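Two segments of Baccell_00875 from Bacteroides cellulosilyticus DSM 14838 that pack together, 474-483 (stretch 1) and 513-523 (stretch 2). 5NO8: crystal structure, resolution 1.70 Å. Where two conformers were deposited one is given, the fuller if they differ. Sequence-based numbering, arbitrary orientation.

Stretch 1 474-483: GYKTLKSMFQ
Stretch 2 (513-523) TDLRNDFIKTG

F482 forms the apolar centre of the contact. Its CA-to-CB bond points toward stretch 2, and its side chain (chi1 m, -64°; chi2 -50°) sits as a knob in a hole formed by L515, D518, F519 and T522. F482 CE2 lies 4.0 Å from L515 CD1, and F482 CZ lies 3.9 Å from F519 CE1; both partners meet the edge of the F482 ring. L478, one turn earlier, also points toward stretch 2 (chi1 m, chi2 t). L478 CD1 packs 3.9 Å from L515 CD1 and 4.1 Å from F519 CZ. L515 (chi1 t, chi2 p) and F519 (chi1 m, -68°) leave their backbone sideways, but their ends come nearer to stretch 1.

Both stretches are helical throughout, with phi/psi near -62/-43 and backbone hydrogen bonds from N of residue i+4 to O of residue i. Each helix extends beyond its stretch at both ends. They run in broadly the same direction, crossing at 37° with a closest axial approach of 11.2 Å. For register, Y475 CA is 7.4 Å from L515 CA, and F482 CA is 7.8 Å from D518 CA. The contact buries 415 Å² in total.

Y475 (chi1 t, 167°; chi2 79°) links the apolar and polar parts. Y475 CE1 is 4.1 Å from L515 CB, while Y475 OH donates a very short hydrogen bond of 2.4 Å to D514 OD2.

The polar edge centres on K479. Its chain bends through m, m, m, t, bringing the ammonium group between two carboxylates. K479 NZ forms salt bridges with D514 OD2 at 2.8 Å and D518 OD2 at 2.7 Å, each including a hydrogen bond. D514 (chi1 t) and D518 (chi1 m) lie one turn apart and both point toward stretch 1, so one lysine can serve both. D514 OD2 thus accepts from both Y475 and K479.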

# COMPACT_ATOMS: atom_id res chain seq x y z
N GLY A 474 -5.58 -30.40 8.55
CA GLY A 474 -5.48 -29.00 8.96
C GLY A 474 -4.86 -28.86 10.35
O GLY A 474 -3.88 -28.13 10.54
N TYR A 475 -5.43 -29.59 11.29
CA TYR A 475 -4.97 -29.60 12.68
C TYR A 475 -3.51 -30.04 12.82
O TYR A 475 -2.74 -29.39 13.53
CB TYR A 475 -5.90 -30.50 13.51
CG TYR A 475 -5.37 -30.87 14.87
CD1 TYR A 475 -5.44 -29.96 15.93
CD2 TYR A 475 -4.82 -32.13 15.11
CE1 TYR A 475 -4.96 -30.30 17.19
CE2 TYR A 475 -4.34 -32.48 16.37
CZ TYR A 475 -4.43 -31.56 17.40
OH TYR A 475 -3.94 -31.88 18.64
N LYS A 476 -3.13 -31.11 12.12
CA LYS A 476 -1.76 -31.68 12.16
C LYS A 476 -0.71 -30.81 11.46
O LYS A 476 0.47 -30.79 11.84
CB LYS A 476 -1.72 -33.08 11.52
N THR A 477 -1.14 -30.11 10.41
CA THR A 477 -0.32 -29.09 9.80
C THR A 477 -0.03 -27.97 10.79
O THR A 477 1.12 -27.52 10.92
CB THR A 477 -0.97 -28.55 8.52
OG1 THR A 477 -1.14 -29.63 7.60
CG2 THR A 477 -0.11 -27.44 7.86
N LEU A 478 -1.05 -27.50 11.50
CA LEU A 478 -0.85 -26.47 12.50
C LEU A 478 0.05 -26.95 13.65
O LEU A 478 0.88 -26.18 14.15
CB LEU A 478 -2.17 -25.94 13.04
CG LEU A 478 -3.02 -25.12 12.05
CD1 LEU A 478 -4.32 -24.72 12.73
CD2 LEU A 478 -2.24 -23.89 11.57
N LYS A 479 -0.09 -28.21 14.04
CA LYS A 479 0.77 -28.78 15.10
C LYS A 479 2.24 -28.87 14.68
O LYS A 479 3.12 -28.56 15.46
CB LYS A 479 0.27 -30.16 15.53
CG LYS A 479 -1.09 -30.14 16.21
CD LYS A 479 -1.20 -29.29 17.46
CE LYS A 479 -0.17 -29.68 18.54
NZ LYS A 479 -0.62 -29.28 19.90
N SER A 480 2.47 -29.30 13.44
CA SER A 480 3.79 -29.36 12.84
C SER A 480 4.41 -27.98 12.82
O SER A 480 5.61 -27.82 13.07
CB SER A 480 3.71 -29.93 11.43
OG SER A 480 4.98 -29.99 10.80
N MET A 481 3.59 -26.96 12.51
CA MET A 481 4.06 -25.59 12.53
C MET A 481 4.47 -25.15 13.95
O MET A 481 5.59 -24.70 14.14
CB MET A 481 3.04 -24.64 11.92
CG MET A 481 3.64 -23.27 11.61
SD MET A 481 3.66 -22.23 13.08
CE MET A 481 4.19 -20.65 12.38
N PHE A 482 3.59 -25.31 14.94
CA PHE A 482 3.92 -24.94 16.33
C PHE A 482 5.13 -25.73 16.90
O PHE A 482 5.94 -25.17 17.63
CB PHE A 482 2.73 -25.14 17.26
CG PHE A 482 1.55 -24.26 16.95
CD1 PHE A 482 1.70 -22.88 16.77
CD2 PHE A 482 0.27 -24.79 16.86
CE1 PHE A 482 0.61 -22.07 16.49
CE2 PHE A 482 -0.82 -23.98 16.58
CZ PHE A 482 -0.65 -22.62 16.39
N GLN A 483 5.23 -27.01 16.56
CA GLN A 483 6.40 -27.84 16.95
C GLN A 483 7.72 -27.21 16.49
O GLN A 483 8.68 -27.13 17.27
CB GLN A 483 6.28 -29.27 16.38
CG GLN A 483 7.36 -30.26 16.84
CD GLN A 483 8.52 -30.43 15.85
OE1 GLN A 483 8.32 -30.86 14.70
NE2 GLN A 483 9.74 -30.12 16.30
N THR A 513 -9.77 -28.59 21.95
CA THR A 513 -9.21 -27.99 23.16
C THR A 513 -7.69 -27.85 23.09
O THR A 513 -7.14 -26.86 23.58
CB THR A 513 -9.59 -28.79 24.43
OG1 THR A 513 -9.35 -30.18 24.20
CG2 THR A 513 -11.05 -28.56 24.80
N ASP A 514 -7.01 -28.82 22.47
CA ASP A 514 -5.56 -28.75 22.27
C ASP A 514 -5.12 -27.58 21.36
O ASP A 514 -4.17 -26.85 21.67
CB ASP A 514 -5.05 -30.05 21.66
CG ASP A 514 -3.55 -30.07 21.50
OD1 ASP A 514 -2.85 -29.66 22.44
OD2 ASP A 514 -3.07 -30.50 20.44
N LEU A 515 -5.80 -27.45 20.23
CA LEU A 515 -5.53 -26.33 19.32
C LEU A 515 -5.88 -25.00 19.97
O LEU A 515 -5.12 -24.05 19.86
CB LEU A 515 -6.30 -26.49 18.01
CG LEU A 515 -5.92 -25.49 16.91
CD1 LEU A 515 -4.46 -25.62 16.52
CD2 LEU A 515 -6.83 -25.68 15.69
N ARG A 516 -7.01 -24.95 20.67
CA ARG A 516 -7.40 -23.76 21.40
C ARG A 516 -6.32 -23.33 22.41
O ARG A 516 -6.00 -22.14 22.53
CB ARG A 516 -8.76 -23.98 22.06
CG ARG A 516 -9.26 -22.81 22.89
CD ARG A 516 -10.73 -22.97 23.18
NE ARG A 516 -11.20 -22.00 24.18
CZ ARG A 516 -12.44 -21.51 24.26
NH1 ARG A 516 -13.39 -21.87 23.40
NH2 ARG A 516 -12.73 -20.64 25.22
N ASN A 517 -5.74 -24.31 23.11
CA ASN A 517 -4.64 -24.04 24.04
C ASN A 517 -3.40 -23.52 23.32
O ASN A 517 -2.71 -22.64 23.84
CB ASN A 517 -4.28 -25.30 24.87
CG ASN A 517 -5.34 -25.70 25.87
OD1 ASN A 517 -5.35 -26.85 26.32
ND2 ASN A 517 -6.24 -24.78 26.25
N ASP A 518 -3.09 -24.08 22.15
CA ASP A 518 -1.99 -23.58 21.31
C ASP A 518 -2.21 -22.12 20.89
O ASP A 518 -1.29 -21.29 20.98
CB ASP A 518 -1.78 -24.44 20.06
CG ASP A 518 -1.11 -25.78 20.35
OD1 ASP A 518 -0.53 -25.97 21.44
OD2 ASP A 518 -1.14 -26.65 19.46
N PHE A 519 -3.43 -21.80 20.46
CA PHE A 519 -3.75 -20.42 20.11
C PHE A 519 -3.66 -19.49 21.32
O PHE A 519 -3.17 -18.36 21.20
CB PHE A 519 -5.13 -20.29 19.46
CG PHE A 519 -5.25 -20.92 18.09
CD1 PHE A 519 -4.19 -20.96 17.20
CD2 PHE A 519 -6.47 -21.45 17.69
CE1 PHE A 519 -4.33 -21.54 15.94
CE2 PHE A 519 -6.62 -22.01 16.44
CZ PHE A 519 -5.55 -22.06 15.56
N ILE A 520 -4.12 -19.94 22.48
CA ILE A 520 -3.98 -19.13 23.72
C ILE A 520 -2.51 -18.80 24.02
O ILE A 520 -2.19 -17.66 24.38
CB ILE A 520 -4.71 -19.82 24.92
CG1 ILE A 520 -6.23 -19.68 24.75
CG2 ILE A 520 -4.29 -19.22 26.26
CD1 ILE A 520 -7.05 -20.64 25.60
N LYS A 521 -1.62 -19.76 23.85
CA LYS A 521 -0.17 -19.55 24.02
C LYS A 521 0.34 -18.46 23.08
O LYS A 521 1.05 -17.55 23.51
CB LYS A 521 0.61 -20.84 23.74
N THR A 522 -0.04 -18.56 21.81
CA THR A 522 0.34 -17.55 20.83
C THR A 522 -0.21 -16.18 21.21
O THR A 522 0.50 -15.18 21.14
CB THR A 522 -0.09 -17.95 19.39
OG1 THR A 522 0.69 -19.06 18.95
CG2 THR A 522 0.11 -16.79 18.41
N GLY A 523 -1.49 -16.12 21.57
CA GLY A 523 -2.11 -14.91 22.06
C GLY A 523 -1.36 -14.25 23.21
O GLY A 523 -1.17 -13.03 23.23